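Local coordinates for 6-phosphogluconate dehydrogenase, NAD-binding (Mycolicibacterium smegmatis MC2 155, PDB 6SMT) that reduces imines with S-enantioselectivity, using NADPH as the bound dinucleotide cofactor, at the interface of chains A and B. Residues are numbered along the deposited sequence; one frame, centred on the assembly and turned at random. Chains: chain A/B, 6-phosphogluconate dehydrogenase, NAD-binding.

The interface of chains A and B. Residues chain A 101, 177, 180-181, 184-185; chain B 244, 247, 251, 265, 268.
B:Val244 points its CG2 methyl at the indole of A:Trp184, tip to tip, and this CH-pi contact is the apolar centre of the patch. The methyl sits over the middle of the double ring, 3.5 Å from CE2, the fusion carbon next to the indole nitrogen. With chi2 at 117°, A:Trp184 turns that face toward helix 241-257 of chain B. B:Phe268, from helix 263-280, crosses the indole obliquely: its CZ touches CE3 of A:Trp184 at 4.0 Å, while the tryptophan carbonyl O lies over the phenyl face. Two copies of one protein meet here in a two-fold symmetric interface, so the patch has a twin with the chains exchanged; such dimers, joined through their helical C-terminal parts, are usual in imine reductases.

One turn along from B:Ser247, B:Leu251 splits its two methyls over helix 171-199 of chain A. CD1 reaches the pyrrole carbon CD1 of A:Trp184, and CD2 packs on CB of A:Leu180 at 3.8 Å and against the sulfur and terminal methyl of A:Met177. Farther out, B:Leu265 lays CD1 at 3.7 Å from the carboxylate OD1 of A:Asp181 and CD2 near the hydroxyl of A:Thr185. That hydroxyl is turned back into its own helix, with OG1 hydrogen-bonded to the backbone O of A:Asp181 at 2.8 Å.

No direct polar bond joins the chains here; water does the work at the rim. A:Ser101, from the NADPH-binding part of chain A, lines this side, which suggests that the partner subunit helps to border the cofactor cleft. B:Ser247 OG, anti to its backbone N (chi1 -173°), holds both waters: one is shared with A:Ser101 OG, and the other lies in the indole plane, 2.9 Å from A:Trp184 NE1, with 158° at the hydrogen.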
loop_
_atom_site.group_PDB
_atom_site.type_symbol
_atom_site.label_atom_id
_atom_site.label_comp_id
_atom_site.label_asym_id
_atom_site.label_seq_id
_atom_site.Cartn_x
_atom_site.Cartn_y
_atom_site.Cartn_z
ATOM N N SER A 101 -12.361 10.712 -12.976
ATOM C CA SER A 101 -12.565 9.532 -12.124
ATOM C C SER A 101 -13.927 9.510 -11.471
ATOM O O SER A 101 -14.264 10.422 -10.730
ATOM C CB SER A 101 -11.408 9.415 -11.149
ATOM O OG SER A 101 -11.565 8.218 -10.381
ATOM N N MET A 177 -11.961 1.877 -9.842
ATOM C CA MET A 177 -12.470 1.747 -8.431
ATOM C C MET A 177 -11.572 0.787 -7.640
ATOM O O MET A 177 -11.238 1.068 -6.488
ATOM C CB MET A 177 -13.896 1.256 -8.379
ATOM C CG MET A 177 -14.906 2.218 -8.991
ATOM S SD MET A 177 -15.076 3.868 -8.264
ATOM C CE MET A 177 -13.909 4.816 -9.144
ATOM N N LEU A 180 -7.739 2.402 -7.400
ATOM C CA LEU A 180 -7.654 3.603 -6.528
ATOM C C LEU A 180 -7.956 3.177 -5.086
ATOM O O LEU A 180 -7.407 3.856 -4.192
ATOM C CB LEU A 180 -8.690 4.632 -6.985
ATOM C CG LEU A 180 -8.344 5.297 -8.317
ATOM C CD1 LEU A 180 -9.521 6.218 -8.709
ATOM C CD2 LEU A 180 -7.065 6.050 -8.306
ATOM N N ASP A 181 -8.765 2.171 -4.839
ATOM C CA ASP A 181 -8.984 1.628 -3.499
ATOM C C ASP A 181 -7.639 1.162 -2.962
ATOM O O ASP A 181 -7.191 1.589 -1.853
ATOM C CB ASP A 181 -9.987 0.526 -3.611
ATOM C CG ASP A 181 -10.259 -0.351 -2.454
ATOM O OD1 ASP A 181 -9.799 0.095 -1.317
ATOM O OD2 ASP A 181 -10.972 -1.372 -2.646
ATOM N N TRP A 184 -5.265 4.544 -2.506
ATOM C CA TRP A 184 -5.577 5.516 -1.441
ATOM C C TRP A 184 -5.512 4.799 -0.101
ATOM O O TRP A 184 -5.112 5.501 0.872
ATOM C CB TRP A 184 -6.944 6.207 -1.667
ATOM C CG TRP A 184 -6.818 7.197 -2.780
ATOM C CD1 TRP A 184 -7.501 7.134 -3.988
ATOM C CD2 TRP A 184 -6.043 8.387 -2.867
ATOM N NE1 TRP A 184 -7.150 8.183 -4.779
ATOM C CE2 TRP A 184 -6.257 8.996 -4.147
ATOM C CE3 TRP A 184 -5.137 9.009 -1.993
ATOM C CZ2 TRP A 184 -5.603 10.130 -4.524
ATOM C CZ3 TRP A 184 -4.534 10.171 -2.365
ATOM C CH2 TRP A 184 -4.749 10.725 -3.641
ATOM N N THR A 185 -5.872 3.567 0.024
ATOM C CA THR A 185 -5.776 2.861 1.319
ATOM C C THR A 185 -4.302 2.793 1.722
ATOM O O THR A 185 -3.946 3.047 2.888
ATOM C CB THR A 185 -6.417 1.493 1.244
ATOM O OG1 THR A 185 -7.804 1.606 0.869
ATOM C CG2 THR A 185 -6.361 0.781 2.564
ATOM N N VAL B 244 -9.389 14.227 -4.007
ATOM C CA VAL B 244 -9.578 12.911 -3.359
ATOM C C VAL B 244 -10.831 12.900 -2.526
ATOM O O VAL B 244 -11.411 11.843 -2.360
ATOM C CB VAL B 244 -8.339 12.392 -2.645
ATOM C CG1 VAL B 244 -8.022 13.153 -1.508
ATOM C CG2 VAL B 244 -8.488 10.919 -2.291
ATOM N N SER B 247 -13.118 11.634 -4.987
ATOM C CA SER B 247 -12.795 10.266 -5.383
ATOM C C SER B 247 -13.174 9.224 -4.339
ATOM O O SER B 247 -13.781 8.182 -4.640
ATOM C CB SER B 247 -11.313 10.187 -5.749
ATOM O OG SER B 247 -11.076 8.865 -6.280
ATOM N N LEU B 251 -15.300 5.498 -4.389
ATOM C CA LEU B 251 -14.781 4.236 -3.916
ATOM C C LEU B 251 -15.714 3.598 -2.900
ATOM O O LEU B 251 -15.914 2.387 -2.979
ATOM C CB LEU B 251 -13.350 4.415 -3.412
ATOM C CG LEU B 251 -12.372 5.151 -4.363
ATOM C CD1 LEU B 251 -11.001 5.223 -3.698
ATOM C CD2 LEU B 251 -12.232 4.398 -5.679
ATOM N N LEU B 265 -11.752 2.753 3.810
ATOM C CA LEU B 265 -11.965 3.986 3.045
ATOM C C LEU B 265 -12.831 4.986 3.810
ATOM O O LEU B 265 -12.630 6.195 3.655
ATOM C CB LEU B 265 -12.634 3.694 1.693
ATOM C CG LEU B 265 -11.770 2.930 0.694
ATOM C CD1 LEU B 265 -12.668 2.229 -0.314
ATOM C CD2 LEU B 265 -10.795 3.860 0.066
ATOM N N PHE B 268 -10.542 6.793 6.071
ATOM C CA PHE B 268 -9.750 7.754 5.297
ATOM C C PHE B 268 -10.568 8.986 4.909
ATOM O O PHE B 268 -10.075 10.103 4.983
ATOM C CB PHE B 268 -9.169 7.030 4.064
ATOM C CG PHE B 268 -8.175 7.858 3.288
ATOM C CD1 PHE B 268 -6.961 8.261 3.830
ATOM C CD2 PHE B 268 -8.475 8.201 1.978
ATOM C CE1 PHE B 268 -6.073 9.023 3.092
ATOM C CE2 PHE B 268 -7.558 8.929 1.248
ATOM C CZ PHE B 268 -6.387 9.328 1.785
HETATM O O HOH W 1 -8.482 9.209 -7.137
HETATM O O HOH W 2 -13.059 8.120 -8.131
#